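Local structure of enoyl-CoA hydratase carB homologue (Streptomyces cattleya, 5O34) at residues Ile181-Ala193 and Phe259-Ser273. The protein is a crotonase-fold homologue of the enoyl-CoA hydratase-like enzyme CarB and probably acts as a lyase in the biosynthesis of the antibiotic thienamycin. Sequence-based numbering, arbitrary orientation.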
ATOM      1  N   ILE A 181       9.182  23.636  -4.719  1.00 56.86           N
ATOM      2  CA  ILE A 181       9.417  22.797  -5.897  1.00 56.59           C
ATOM      3  C   ILE A 181       8.433  21.613  -5.926  1.00 58.65           C
ATOM      4  O   ILE A 181       7.906  21.228  -4.876  1.00 57.61           O
ATOM      5  CB  ILE A 181      10.908  22.367  -6.021  1.00 59.90           C
ATOM      6  CG1 ILE A 181      11.365  21.495  -4.820  1.00 60.12           C
ATOM      7  CG2 ILE A 181      11.823  23.602  -6.213  1.00 60.28           C
ATOM      8  CD1 ILE A 181      12.704  20.751  -5.021  1.00 65.71           C
ATOM      9  N   ALA A 182       8.169  21.058  -7.125  1.00 53.64           N
ATOM     10  CA  ALA A 182       7.268  19.915  -7.308  1.00 52.79           C
ATOM     11  C   ALA A 182       7.767  18.612  -6.629  1.00 56.54           C
ATOM     12  O   ALA A 182       8.940  18.513  -6.255  1.00 55.79           O
ATOM     13  CB  ALA A 182       7.001  19.688  -8.784  1.00 52.97           C
ATOM     14  N   CYS A 183       6.863  17.634  -6.427  1.00 54.21           N
ATOM     15  CA  CYS A 183       7.241  16.384  -5.770  1.00 54.47           C
ATOM     16  C   CYS A 183       6.589  15.138  -6.393  1.00 56.06           C
ATOM     17  O   CYS A 183       5.998  14.309  -5.692  1.00 56.40           O
ATOM     18  CB  CYS A 183       6.996  16.466  -4.267  1.00 55.72           C
ATOM     19  SG  CYS A 183       7.912  15.233  -3.314  1.00 60.11           S
ATOM     20  N   ASN A 184       6.753  14.991  -7.715  1.00 51.13           N
ATOM     21  CA  ASN A 184       6.228  13.872  -8.502  1.00 50.15           C
ATOM     22  C   ASN A 184       6.848  12.558  -8.066  1.00 52.29           C
ATOM     23  O   ASN A 184       6.126  11.592  -7.822  1.00 53.17           O
ATOM     24  CB  ASN A 184       6.477  14.099 -10.003  1.00 49.07           C
ATOM     25  CG  ASN A 184       5.977  15.424 -10.504  1.00 64.85           C
ATOM     26  OD1 ASN A 184       6.524  16.480 -10.173  1.00 61.74           O
ATOM     27  ND2 ASN A 184       4.925  15.395 -11.299  1.00 53.93           N
ATOM     28  N   PHE A 185       8.181  12.528  -7.973  1.00 47.58           N
ATOM     29  CA  PHE A 185       8.954  11.364  -7.567  1.00 46.97           C
ATOM     30  C   PHE A 185       8.715  11.026  -6.103  1.00 49.96           C
ATOM     31  O   PHE A 185       8.441   9.869  -5.785  1.00 49.73           O
ATOM     32  CB  PHE A 185      10.439  11.587  -7.851  1.00 48.63           C
ATOM     33  CG  PHE A 185      10.834  11.303  -9.277  1.00 50.10           C
ATOM     34  CD1 PHE A 185      11.240  12.332 -10.122  1.00 52.64           C
ATOM     35  CD2 PHE A 185      10.789  10.007  -9.784  1.00 51.51           C
ATOM     36  CE1 PHE A 185      11.611  12.067 -11.446  1.00 53.33           C
ATOM     37  CE2 PHE A 185      11.163   9.744 -11.104  1.00 54.01           C
ATOM     38  CZ  PHE A 185      11.561  10.776 -11.931  1.00 51.90           C
ATOM     39  N   GLY A 186       8.765  12.040  -5.244  1.00 46.23           N
ATOM     40  CA  GLY A 186       8.538  11.888  -3.814  1.00 46.48           C
ATOM     41  C   GLY A 186       7.177  11.309  -3.506  1.00 51.53           C
ATOM     42  O   GLY A 186       7.071  10.380  -2.707  1.00 52.56           O
ATOM     43  N   GLY A 187       6.157  11.824  -4.190  1.00 48.03           N
ATOM     44  CA  GLY A 187       4.780  11.366  -4.079  1.00 47.87           C
ATOM     45  C   GLY A 187       4.647   9.913  -4.479  1.00 52.23           C
ATOM     46  O   GLY A 187       4.092   9.116  -3.719  1.00 52.46           O
ATOM     47  N   PHE A 188       5.211   9.540  -5.646  1.00 48.45           N
ATOM     48  CA  PHE A 188       5.188   8.149  -6.113  1.00 47.60           C
ATOM     49  C   PHE A 188       5.937   7.182  -5.176  1.00 53.48           C
ATOM     50  O   PHE A 188       5.390   6.139  -4.798  1.00 54.07           O
ATOM     51  CB  PHE A 188       5.722   8.031  -7.551  1.00 48.82           C
ATOM     52  CG  PHE A 188       5.758   6.598  -8.021  1.00 50.00           C
ATOM     53  CD1 PHE A 188       4.603   5.969  -8.474  1.00 52.32           C
ATOM     54  CD2 PHE A 188       6.931   5.853  -7.949  1.00 51.19           C
ATOM     55  CE1 PHE A 188       4.619   4.628  -8.844  1.00 52.45           C
ATOM     56  CE2 PHE A 188       6.945   4.513  -8.324  1.00 53.50           C
ATOM     57  CZ  PHE A 188       5.784   3.905  -8.752  1.00 51.41           C
ATOM     58  N   MET A 189       7.187   7.519  -4.825  1.00 50.86           N
ATOM     59  CA  MET A 189       8.066   6.684  -4.008  1.00 51.30           C
ATOM     60  C   MET A 189       7.584   6.485  -2.569  1.00 54.05           C
ATOM     61  O   MET A 189       7.735   5.381  -2.035  1.00 53.65           O
ATOM     62  CB  MET A 189       9.511   7.209  -4.044  1.00 54.25           C
ATOM     63  CG  MET A 189      10.313   6.665  -5.221  1.00 58.98           C
ATOM     64  SD  MET A 189      11.952   7.413  -5.485  1.00 63.83           S
ATOM     65  CE  MET A 189      11.499   8.741  -6.374  1.00 60.53           C
ATOM     66  N   LEU A 190       7.005   7.531  -1.942  1.00 49.44           N
ATOM     67  CA  LEU A 190       6.505   7.434  -0.566  1.00 48.53           C
ATOM     68  C   LEU A 190       5.242   6.573  -0.486  1.00 52.11           C
ATOM     69  O   LEU A 190       4.991   5.916   0.532  1.00 50.37           O
ATOM     70  CB  LEU A 190       6.216   8.819   0.013  1.00 48.12           C
ATOM     71  CG  LEU A 190       7.377   9.698   0.461  1.00 51.28           C
ATOM     72  CD1 LEU A 190       6.843  11.036   0.910  1.00 50.59           C
ATOM     73  CD2 LEU A 190       8.142   9.066   1.612  1.00 52.41           C
ATOM     74  N   GLU A 191       4.444   6.596  -1.563  1.00 50.48           N
ATOM     75  CA  GLU A 191       3.220   5.810  -1.679  1.00 50.82           C
ATOM     76  C   GLU A 191       3.596   4.331  -1.715  1.00 53.12           C
ATOM     77  O   GLU A 191       3.055   3.551  -0.933  1.00 53.10           O
ATOM     78  CB  GLU A 191       2.438   6.221  -2.930  1.00 52.48           C
ATOM     79  CG  GLU A 191       1.113   5.494  -3.082  1.00 65.46           C
ATOM     80  CD  GLU A 191       0.009   6.277  -3.766  1.00 94.56           C
ATOM     81  OE1 GLU A 191      -1.172   5.955  -3.511  1.00102.13           O
ATOM     82  OE2 GLU A 191       0.314   7.207  -4.551  1.00 91.37           O
ATOM     83  N   ALA A 192       4.576   3.972  -2.561  1.00 48.57           N
ATOM     84  CA  ALA A 192       5.079   2.607  -2.727  1.00 47.77           C
ATOM     85  C   ALA A 192       5.667   2.001  -1.454  1.00 53.80           C
ATOM     86  O   ALA A 192       5.384   0.841  -1.157  1.00 55.53           O
ATOM     87  CB  ALA A 192       6.084   2.559  -3.863  1.00 48.04           C
ATOM     88  N   ALA A 193       6.403   2.794  -0.662  1.00 50.45           N
ATOM     89  CA  ALA A 193       7.057   2.329   0.565  1.00 50.10           C
ATOM     90  C   ALA A 193       6.212   2.381   1.836  1.00 54.20           C
ATOM     91  O   ALA A 193       6.240   1.433   2.633  1.00 54.96           O
ATOM     92  CB  ALA A 193       8.347   3.100   0.782  1.00 50.79           C
ATOM     93  N   PHE A 259       7.478  -1.184  -9.840  1.00 48.37           N
ATOM     94  CA  PHE A 259       8.073   0.014  -9.233  1.00 48.05           C
ATOM     95  C   PHE A 259       8.962   0.760 -10.241  1.00 49.71           C
ATOM     96  O   PHE A 259       8.891   1.992 -10.344  1.00 48.87           O
ATOM     97  CB  PHE A 259       8.840  -0.356  -7.945  1.00 50.76           C
ATOM     98  CG  PHE A 259       9.457   0.807  -7.206  1.00 53.65           C
ATOM     99  CD1 PHE A 259       8.691   1.602  -6.360  1.00 58.07           C
ATOM    100  CD2 PHE A 259      10.810   1.097  -7.339  1.00 56.98           C
ATOM    101  CE1 PHE A 259       9.261   2.683  -5.683  1.00 59.99           C
ATOM    102  CE2 PHE A 259      11.382   2.178  -6.656  1.00 61.04           C
ATOM    103  CZ  PHE A 259      10.604   2.967  -5.835  1.00 59.64           C
ATOM    104  N   VAL A 260       9.759   0.004 -11.018  1.00 45.72           N
ATOM    105  CA  VAL A 260      10.626   0.554 -12.071  1.00 45.80           C
ATOM    106  C   VAL A 260       9.753   1.198 -13.180  1.00 50.26           C
ATOM    107  O   VAL A 260      10.060   2.308 -13.629  1.00 50.29           O
ATOM    108  CB  VAL A 260      11.605  -0.520 -12.635  1.00 49.22           C
ATOM    109  CG1 VAL A 260      12.384   0.002 -13.842  1.00 48.24           C
ATOM    110  CG2 VAL A 260      12.563  -1.026 -11.551  1.00 48.96           C
ATOM    111  N   ALA A 261       8.652   0.517 -13.577  1.00 46.49           N
ATOM    112  CA  ALA A 261       7.712   1.005 -14.600  1.00 46.49           C
ATOM    113  C   ALA A 261       7.047   2.317 -14.145  1.00 50.39           C
ATOM    114  O   ALA A 261       6.846   3.225 -14.957  1.00 49.58           O
ATOM    115  CB  ALA A 261       6.650  -0.049 -14.882  1.00 46.96           C
ATOM    116  N   GLY A 262       6.758   2.398 -12.844  1.00 46.34           N
ATOM    117  CA  GLY A 262       6.165   3.563 -12.212  1.00 46.00           C
ATOM    118  C   GLY A 262       7.059   4.779 -12.307  1.00 51.15           C
ATOM    119  O   GLY A 262       6.586   5.862 -12.656  1.00 51.34           O
ATOM    120  N   LEU A 263       8.370   4.588 -12.016  1.00 47.43           N
ATOM    121  CA  LEU A 263       9.412   5.617 -12.085  1.00 46.06           C
ATOM    122  C   LEU A 263       9.598   6.111 -13.516  1.00 50.97           C
ATOM    123  O   LEU A 263       9.798   7.315 -13.714  1.00 51.34           O
ATOM    124  CB  LEU A 263      10.756   5.083 -11.545  1.00 45.54           C
ATOM    125  CG  LEU A 263      10.890   4.819 -10.028  1.00 48.60           C
ATOM    126  CD1 LEU A 263      12.094   3.961  -9.750  1.00 47.51           C
ATOM    127  CD2 LEU A 263      10.984   6.116  -9.237  1.00 49.59           C
ATOM    128  N   GLU A 264       9.531   5.190 -14.512  1.00 47.17           N
ATOM    129  CA  GLU A 264       9.669   5.509 -15.942  1.00 47.08           C
ATOM    130  C   GLU A 264       8.553   6.421 -16.476  1.00 53.35           C
ATOM    131  O   GLU A 264       8.819   7.274 -17.323  1.00 54.03           O
ATOM    132  CB  GLU A 264       9.774   4.235 -16.803  1.00 48.03           C
ATOM    133  CG  GLU A 264      11.113   3.516 -16.713  1.00 58.25           C
ATOM    134  CD  GLU A 264      12.361   4.182 -17.282  1.00 82.63           C
ATOM    135  OE1 GLU A 264      13.425   3.519 -17.264  1.00 80.67           O
ATOM    136  OE2 GLU A 264      12.291   5.352 -17.732  1.00 71.68           O
ATOM    137  N   ARG A 265       7.314   6.242 -15.990  1.00 50.51           N
ATOM    138  CA  ARG A 265       6.182   7.080 -16.385  1.00 51.08           C
ATOM    139  C   ARG A 265       6.292   8.509 -15.834  1.00 56.24           C
ATOM    140  O   ARG A 265       5.758   9.431 -16.448  1.00 57.67           O
ATOM    141  CB  ARG A 265       4.864   6.443 -15.946  1.00 52.50           C
ATOM    142  CG  ARG A 265       4.270   5.525 -17.010  1.00 63.31           C
ATOM    143  CD  ARG A 265       2.890   5.040 -16.631  1.00 69.58           C
ATOM    144  NE  ARG A 265       2.937   4.207 -15.431  1.00 72.25           N
ATOM    145  CZ  ARG A 265       3.030   2.884 -15.440  1.00 77.01           C
ATOM    146  NH1 ARG A 265       3.061   2.221 -16.589  1.00 57.76           N
ATOM    147  NH2 ARG A 265       3.086   2.211 -14.298  1.00 64.26           N
ATOM    148  N   ILE A 266       6.991   8.688 -14.690  1.00 52.46           N
ATOM    149  CA  ILE A 266       7.195   9.984 -14.025  1.00 51.97           C
ATOM    150  C   ILE A 266       8.107  10.914 -14.842  1.00 54.31           C
ATOM    151  O   ILE A 266       7.931  12.124 -14.760  1.00 54.22           O
ATOM    152  CB  ILE A 266       7.695   9.846 -12.531  1.00 54.91           C
ATOM    153  CG1 ILE A 266       6.855   8.854 -11.674  1.00 54.80           C
ATOM    154  CG2 ILE A 266       7.819  11.200 -11.809  1.00 55.76           C
ATOM    155  CD1 ILE A 266       5.323   8.921 -11.769  1.00 62.90           C
ATOM    156  N   ARG A 267       9.082  10.358 -15.595  1.00 50.19           N
ATOM    157  CA  ARG A 267      10.070  11.109 -16.384  1.00 50.66           C
ATOM    158  C   ARG A 267       9.482  12.367 -17.067  1.00 56.43           C
ATOM    159  O   ARG A 267       9.861  13.490 -16.716  1.00 56.15           O
ATOM    160  CB  ARG A 267      10.789  10.190 -17.392  1.00 49.34           C
ATOM    161  CG  ARG A 267      12.024  10.815 -18.054  1.00 55.64           C
ATOM    162  CD  ARG A 267      12.595   9.970 -19.199  1.00 53.50           C
ATOM    163  NE  ARG A 267      13.102   8.665 -18.757  1.00 54.36           N
ATOM    164  CZ  ARG A 267      14.336   8.444 -18.303  1.00 65.21           C
ATOM    165  NH1 ARG A 267      15.210   9.439 -18.222  1.00 51.66           N
ATOM    166  NH2 ARG A 267      14.697   7.228 -17.909  1.00 52.62           N
ATOM    167  N   ARG A 268       8.511  12.175 -17.966  1.00 55.02           N
ATOM    168  CA  ARG A 268       7.837  13.250 -18.694  1.00 55.98           C
ATOM    169  C   ARG A 268       7.020  14.169 -17.756  1.00 62.15           C
ATOM    170  O   ARG A 268       7.073  15.390 -17.908  1.00 62.22           O
ATOM    171  CB  ARG A 268       7.008  12.647 -19.849  1.00 56.50           C
ATOM    172  CG  ARG A 268       5.717  13.376 -20.231  1.00 66.58           C
ATOM    173  CD  ARG A 268       5.900  14.479 -21.258  1.00 72.85           C
ATOM    174  NE  ARG A 268       4.614  15.112 -21.574  1.00 77.47           N
ATOM    175  CZ  ARG A 268       4.429  16.020 -22.528  1.00 90.25           C
ATOM    176  NH1 ARG A 268       5.443  16.409 -23.292  1.00 78.98           N
ATOM    177  NH2 ARG A 268       3.223  16.543 -22.730  1.00 76.48           N
ATOM    178  N   GLU A 269       6.296  13.587 -16.786  1.00 60.57           N
ATOM    179  CA  GLU A 269       5.487  14.321 -15.798  1.00 61.18           C
ATOM    180  C   GLU A 269       6.322  15.273 -14.921  1.00 65.71           C
ATOM    181  O   GLU A 269       5.959  16.442 -14.772  1.00 65.69           O
ATOM    182  CB  GLU A 269       4.704  13.343 -14.908  1.00 62.78           C
ATOM    183  CG  GLU A 269       3.515  12.685 -15.588  1.00 73.21           C
ATOM    184  CD  GLU A 269       2.917  11.458 -14.916  1.00 89.53           C
ATOM    185  OE1 GLU A 269       3.286  11.151 -13.758  1.00 72.61           O
ATOM    186  OE2 GLU A 269       2.070  10.798 -15.561  1.00 85.96           O
ATOM    187  N   ALA A 270       7.438  14.772 -14.352  1.00 63.16           N
ATOM    188  CA  ALA A 270       8.367  15.525 -13.493  1.00 63.37           C
ATOM    189  C   ALA A 270       8.982  16.716 -14.230  1.00 70.07           C
ATOM    190  O   ALA A 270       9.203  17.765 -13.620  1.00 70.13           O
ATOM    191  CB  ALA A 270       9.466  14.613 -12.970  1.00 63.62           C
ATOM    192  N   LYS A 271       9.236  16.554 -15.546  1.00 67.74           N
ATOM    193  CA  LYS A 271       9.776  17.594 -16.420  1.00 67.62           C
ATOM    194  C   LYS A 271       8.840  18.807 -16.472  1.00 74.67           C
ATOM    195  O   LYS A 271       9.277  19.919 -16.164  1.00 76.06           O
ATOM    196  CB  LYS A 271      10.048  17.036 -17.822  1.00 68.29           C
ATOM    197  CG  LYS A 271      11.396  16.349 -17.927  1.00 68.24           C
ATOM    198  CD  LYS A 271      11.481  15.451 -19.148  1.00 69.12           C
ATOM    199  CE  LYS A 271      12.847  14.832 -19.272  1.00 64.18           C
ATOM    200  NZ  LYS A 271      12.934  13.959 -20.462  1.00 63.26           N
ATOM    201  N   GLU A 272       7.550  18.582 -16.795  1.00 71.58           N
ATOM    202  CA  GLU A 272       6.521  19.628 -16.853  1.00 71.59           C
ATOM    203  C   GLU A 272       6.359  20.355 -15.505  1.00 76.98           C
ATOM    204  O   GLU A 272       6.276  21.582 -15.478  1.00 77.23           O
ATOM    205  CB  GLU A 272       5.171  19.033 -17.282  1.00 72.83           C
ATOM    206  CG  GLU A 272       5.122  18.555 -18.721  1.00 87.08           C
ATOM    207  CD  GLU A 272       3.795  17.936 -19.102  1.00114.80           C
ATOM    208  OE1 GLU A 272       2.904  18.676 -19.580  1.00114.33           O
ATOM    209  OE2 GLU A 272       3.637  16.711 -18.893  1.00110.65           O
ATOM    210  N   SER A 273       6.343  19.592 -14.396  1.00 73.82           N
ATOM    211  CA  SER A 273       6.155  20.084 -13.026  1.00 73.66           C
ATOM    212  C   SER A 273       7.290  20.973 -12.474  1.00 78.64           C
ATOM    213  O   SER A 273       6.998  21.959 -11.789  1.00 77.90           O
ATOM    214  CB  SER A 273       5.893  18.922 -12.079  1.00 75.74           C
ATOM    215  OG  SER A 273       4.557  18.458 -12.164  1.00 81.00           O
TER
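Phe185 and Phe188 of helix 184-193 pack against Ile266, Gly262 and Phe259 of helix 259-273, a nearly antiparallel helix pair of the crotonase fold, with axes 10.3 Å apart. Ile266 suits its place because its beta-branch sets CG2 over the Phe185 ring as a CH-pi contact, 3.6 Å from the centroid and 6° off the normal. Phe188 is a knob among Phe259, Gly262, Leu263 and Ile266. With CG anti to the backbone N (chi1 178°), its ring reaches the facing helix, where CZ lies 3.5 Å from Gly262 CA, a closeness that leaves no room for a side chain on Gly262. Small Ala192 fits at the edge of the Phe259 ring, while flexible Met189 meets that ring with CG and Leu263 CD2 with CE. At the N-terminal end of helix 184-193, Asn184 sits as a knob among Ile266, Glu269, Ala270 and Ser273; its short chain packs CB against Ile266 CG2 and still carries an amide to the serine. ND2 donates to Ser273 OG over 3.2 Å at 155°, with the oxygen nearly in the amide plane.

Around this core, Tyr132 meets the Phe185 ring edge-to-face, and Arg267 pairs with Asp126 and Asp130 of helix 120-137. The helix pair is also tied into the trimer: Arg196 of one neighbouring subunit makes a cation-pi contact with Phe259, and Cys183 N is hydrogen-bonded to Thr251 OG1 of the other.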